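Local coordinates for type III Pentaketide Synthase (Neurospora crassa, PDB 3EUO), which is a fungal type III polyketide synthase of the chalcone synthase family, probably an acyltransferase that builds pentaketides, at residues S52-N56 and P57-L61; Y15-G18 and P19-D23. All coordinates share one frame; numbering follows the deposited sequence.

Contact 1 of 2, residues S52-N56 and P57-L61; sequences SSIGN and PDHPL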
loop_
_atom_site.group_PDB
_atom_site.type_symbol
_atom_site.label_atom_id
_atom_site.label_comp_id
_atom_site.label_asym_id
_atom_site.label_seq_id
_atom_site.Cartn_x
_atom_site.Cartn_y
_atom_site.Cartn_z
ATOM N N SER A 52 21.350 -1.539 13.537
ATOM C CA SER A 52 20.347 -2.091 14.435
ATOM C C SER A 52 19.713 -3.325 13.803
ATOM O O SER A 52 19.415 -3.320 12.612
ATOM C CB SER A 52 19.284 -1.036 14.725
ATOM O OG SER A 52 19.825 -0.016 15.564
ATOM N N SER A 53 19.519 -4.372 14.604
ATOM C CA SER A 53 18.980 -5.643 14.104
ATOM C C SER A 53 18.105 -6.369 15.116
ATOM O O SER A 53 18.348 -6.315 16.329
ATOM C CB SER A 53 20.119 -6.562 13.663
ATOM O OG SER A 53 19.637 -7.795 13.161
ATOM N N ILE A 54 17.092 -7.061 14.601
ATOM C CA ILE A 54 16.245 -7.934 15.417
ATOM C C ILE A 54 17.022 -9.113 16.012
ATOM O O ILE A 54 16.560 -9.748 16.961
ATOM C CB ILE A 54 15.024 -8.475 14.632
ATOM C CG1 ILE A 54 15.462 -9.275 13.398
ATOM C CG2 ILE A 54 14.074 -7.347 14.269
ATOM C CD1 ILE A 54 15.576 -10.779 13.636
ATOM N N GLY A 55 18.190 -9.406 15.449
ATOM C CA GLY A 55 18.994 -10.534 15.927
ATOM C C GLY A 55 20.493 -10.329 15.828
ATOM O O GLY A 55 20.978 -9.334 15.285
ATOM N N ASN A 56 21.236 -11.283 16.379
ATOM C CA ASN A 56 22.673 -11.323 16.186
ATOM C C ASN A 56 23.009 -12.408 15.157
ATOM O O ASN A 56 22.119 -13.148 14.735
ATOM C CB ASN A 56 23.398 -11.522 17.529
ATOM C CG ASN A 56 23.086 -12.853 18.182
ATOM O OD1 ASN A 56 22.780 -13.841 17.511
ATOM N ND2 ASN A 56 23.175 -12.887 19.510
ATOM N N PRO A 57 24.283 -12.504 14.731
ATOM C CA PRO A 57 24.637 -13.512 13.722
ATOM C C PRO A 57 24.320 -14.985 14.064
ATOM O O PRO A 57 24.476 -15.846 13.205
ATOM C CB PRO A 57 26.144 -13.304 13.543
ATOM C CG PRO A 57 26.366 -11.873 13.919
ATOM C CD PRO A 57 25.451 -11.681 15.095
ATOM N N ASP A 58 23.867 -15.268 15.284
ATOM C CA ASP A 58 23.469 -16.636 15.644
ATOM C C ASP A 58 21.963 -16.877 15.558
ATOM O O ASP A 58 21.488 -17.964 15.903
ATOM C CB ASP A 58 23.988 -17.025 17.033
ATOM C CG ASP A 58 25.490 -17.171 17.070
ATOM O OD1 ASP A 58 26.061 -17.800 16.146
ATOM O OD2 ASP A 58 26.105 -16.655 18.029
ATOM N N HIS A 59 21.209 -15.878 15.095
ATOM C CA HIS A 59 19.765 -16.036 14.973
ATOM C C HIS A 59 19.438 -17.249 14.099
ATOM O O HIS A 59 20.049 -17.428 13.044
ATOM C CB HIS A 59 19.117 -14.776 14.391
ATOM C CG HIS A 59 17.639 -14.710 14.619
ATOM N ND1 HIS A 59 16.737 -15.417 13.854
ATOM C CD2 HIS A 59 16.910 -14.050 15.548
ATOM C CE1 HIS A 59 15.511 -15.183 14.291
ATOM N NE2 HIS A 59 15.590 -14.359 15.322
ATOM N N PRO A 60 18.487 -18.098 14.537
ATOM C CA PRO A 60 18.173 -19.310 13.768
ATOM C C PRO A 60 17.735 -19.049 12.328
ATOM O O PRO A 60 18.044 -19.849 11.445
ATOM C CB PRO A 60 17.023 -19.948 14.554
ATOM C CG PRO A 60 17.145 -19.399 15.921
ATOM C CD PRO A 60 17.682 -18.009 15.770
ATOM N N LEU A 61 17.025 -17.944 12.094
ATOM C CA LEU A 61 16.452 -17.669 10.772
ATOM C C LEU A 61 17.513 -17.568 9.680
ATOM O O LEU A 61 17.278 -17.986 8.540
ATOM C CB LEU A 61 15.605 -16.390 10.795
ATOM C CG LEU A 61 14.733 -16.100 9.563
ATOM C CD1 LEU A 61 13.481 -16.974 9.521
ATOM C CD2 LEU A 61 14.340 -14.638 9.540
#
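Asn-56 reaches past Pro-57 to the backbone of Asp-58. Its CB lies beside the ring of Pro-57, 3.2 Å from CD. CG stands between the backbone N and the carbonyl carbon (chi1 64°), which brings OD1 close to the N-H of Asp-58. At the tip OD1 accepts that N-H, with N of Asp-58 to OD1 of Asn-56 2.9 Å and an N-H...O angle of 146°; the donor is tilted from the plane of the amide. OD1 of Asn-56 also lies 3.4 Å from CB of Asp-58. The backbone O of Asn-56 takes the N-H of His-59, 2.9 Å from O to N and much straighter at 163°, closing a type I beta turn from Asn-56 to His-59 with its first residue forming an Asx turn. This turn follows strand 51-53, in the N-terminal half of the chalcone synthase-like fold. With alanine in place of Asn-56 the N-H of Asp-58 is likely to lose its side-chain acceptor, leaving the turn held by the backbone bond to His-59.

From just before the turn, Ile-54 reaches across it, its CD1 over one face of the His-59 ring as a CH-pi contact, 4.2 Å from the centroid. The opposite face carries CD of Pro-60, and ND1 of His-59 accepts the N-H of Leu-61 at 3.1 Å from its N, which helps to fix the ring's rotation. Ser-53, just before, donates from OG to the O of Gly-55 at 2.9 Å, while Val-76 of helix 70-96 touches both Ile-54 and Leu-61.

Contact 2 of 2, residues Y15-G18 and P19-D23; sequences YSLG and PDAID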
loop_
_atom_site.group_PDB
_atom_site.type_symbol
_atom_site.label_atom_id
_atom_site.label_comp_id
_atom_site.label_asym_id
_atom_site.label_seq_id
_atom_site.Cartn_x
_atom_site.Cartn_y
_atom_site.Cartn_z
ATOM N N TYR A 15 19.489 -5.522 19.220
ATOM C CA TYR A 15 20.865 -5.821 18.811
ATOM C C TYR A 15 21.499 -4.717 17.969
ATOM O O TYR A 15 20.819 -4.029 17.202
ATOM C CB TYR A 15 20.943 -7.172 18.086
ATOM C CG TYR A 15 20.444 -8.337 18.911
ATOM C CD1 TYR A 15 21.326 -9.103 19.680
ATOM C CD2 TYR A 15 19.087 -8.672 18.934
ATOM C CE1 TYR A 15 20.867 -10.174 20.442
ATOM C CE2 TYR A 15 18.619 -9.744 19.697
ATOM C CZ TYR A 15 19.517 -10.489 20.444
ATOM O OH TYR A 15 19.054 -11.549 21.199
ATOM N N SER A 16 22.811 -4.560 18.132
ATOM C CA SER A 16 23.582 -3.585 17.370
ATOM C C SER A 16 24.795 -4.294 16.803
ATOM O O SER A 16 25.641 -4.792 17.555
ATOM C CB SER A 16 24.007 -2.412 18.256
ATOM O OG SER A 16 22.906 -1.564 18.556
ATOM N N LEU A 17 24.863 -4.353 15.477
ATOM C CA LEU A 17 25.867 -5.146 14.781
ATOM C C LEU A 17 26.964 -4.299 14.170
ATOM O O LEU A 17 26.697 -3.394 13.375
ATOM C CB LEU A 17 25.217 -5.982 13.683
ATOM C CG LEU A 17 24.003 -6.840 14.058
ATOM C CD1 LEU A 17 23.420 -7.487 12.801
ATOM C CD2 LEU A 17 24.361 -7.895 15.101
ATOM N N GLY A 18 28.200 -4.631 14.529
ATOM C CA GLY A 18 29.378 -4.025 13.924
ATOM C C GLY A 18 29.612 -4.635 12.554
ATOM O O GLY A 18 28.920 -5.585 12.173
ATOM N N PRO A 19 30.580 -4.091 11.800
ATOM C CA PRO A 19 30.863 -4.587 10.453
ATOM C C PRO A 19 31.280 -6.052 10.409
ATOM O O PRO A 19 31.177 -6.669 9.349
ATOM C CB PRO A 19 32.019 -3.695 9.973
ATOM C CG PRO A 19 32.591 -3.099 11.205
ATOM C CD PRO A 19 31.450 -2.957 12.159
ATOM N N ASP A 20 31.729 -6.600 11.544
ATOM C CA ASP A 20 32.151 -8.005 11.609
ATOM C C ASP A 20 30.999 -9.014 11.512
ATOM O O ASP A 20 31.236 -10.184 11.226
ATOM C CB ASP A 20 33.024 -8.288 12.845
ATOM C CG ASP A 20 32.253 -8.198 14.161
ATOM O OD1 ASP A 20 31.375 -7.318 14.304
ATOM O OD2 ASP A 20 32.549 -9.006 15.072
ATOM N N ALA A 21 29.765 -8.562 11.739
ATOM C CA ALA A 21 28.593 -9.441 11.674
ATOM C C ALA A 21 28.462 -10.128 10.309
ATOM O O ALA A 21 28.317 -11.352 10.229
ATOM C CB ALA A 21 27.315 -8.665 12.000
ATOM N N ILE A 22 28.518 -9.344 9.234
ATOM C CA ILE A 22 28.402 -9.937 7.903
ATOM C C ILE A 22 29.668 -10.710 7.514
ATOM O O ILE A 22 29.584 -11.654 6.733
ATOM C CB ILE A 22 27.960 -8.942 6.793
ATOM C CG1 ILE A 22 29.021 -7.872 6.536
ATOM C CG2 ILE A 22 26.583 -8.324 7.113
ATOM C CD1 ILE A 22 28.796 -7.126 5.217
ATOM N N ASP A 23 30.821 -10.320 8.070
ATOM C CA ASP A 23 32.057 -11.116 7.941
ATOM C C ASP A 23 31.816 -12.530 8.476
ATOM O O ASP A 23 32.124 -13.520 7.803
ATOM C CB ASP A 23 33.225 -10.475 8.700
ATOM C CG ASP A 23 33.769 -9.226 8.017
ATOM O OD1 ASP A 23 33.334 -8.909 6.891
ATOM O OD2 ASP A 23 34.641 -8.559 8.617
HETATM O O HOH W 1 27.848 -6.327 9.612
HETATM O O HOH W 2 28.831 -7.456 15.736
#
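Leu-17 lays its CB against the methyl group of Ala-21, four residues on, with the two CB atoms 3.8 Å apart. Its CG points anti to its own carbonyl carbon (chi1 -51°), and from there CD1 also reaches the Ala-21 methyl, at 4.1 Å. Between these two residues the chain turns from strand into helix, and the O of Gly-18 takes two bonds. It accepts the N-H of Ala-21 with 3.1 Å from O to N; the bond is nearly straight at 166°, although the donor stands above the carbonyl plane. A water gives a second bond to this O, at 2.9 Å, and accepts the N-H of Ile-22, thereby carrying the link one residue further into the first turn. A second water accepts the N-H of Gly-18 and donates to OD1 of Asp-20, 2.9 Å from that carboxylate oxygen.

Strand 15-17 pairs antiparallel with strand 51-53, whose Arg-51 and Ser-53 touch Leu-17, while Pro-57 in the following loop packs on the same leucine. Helix 20-29 leads away from the strand and meets helix 34-42 through Ile-22 and Asp-23, both touching Leu-40, with Asp-23 also salt-bridged to Arg-44.

Overall arrangement
Contact 2 comes first along the chain and contact 1 follows, with the rest of helix 20-29 and helix 34-42 between them; their centres lie 10 Å apart, both about 21 Å from the centre of the chain and on the same side of it. The two-stranded antiparallel sheet of 15-17 and 51-53 joins them: the N of Ser-53 probably bonds to the O of Tyr-15 at 2.9 Å, and CD1 of Leu-17 packs on CB of Ser-53. The two strands thus join the start of helix 20-29 to the loop before helix 70-96, in a small sheet separate from the large mixed sheet of the thiolase-like fold.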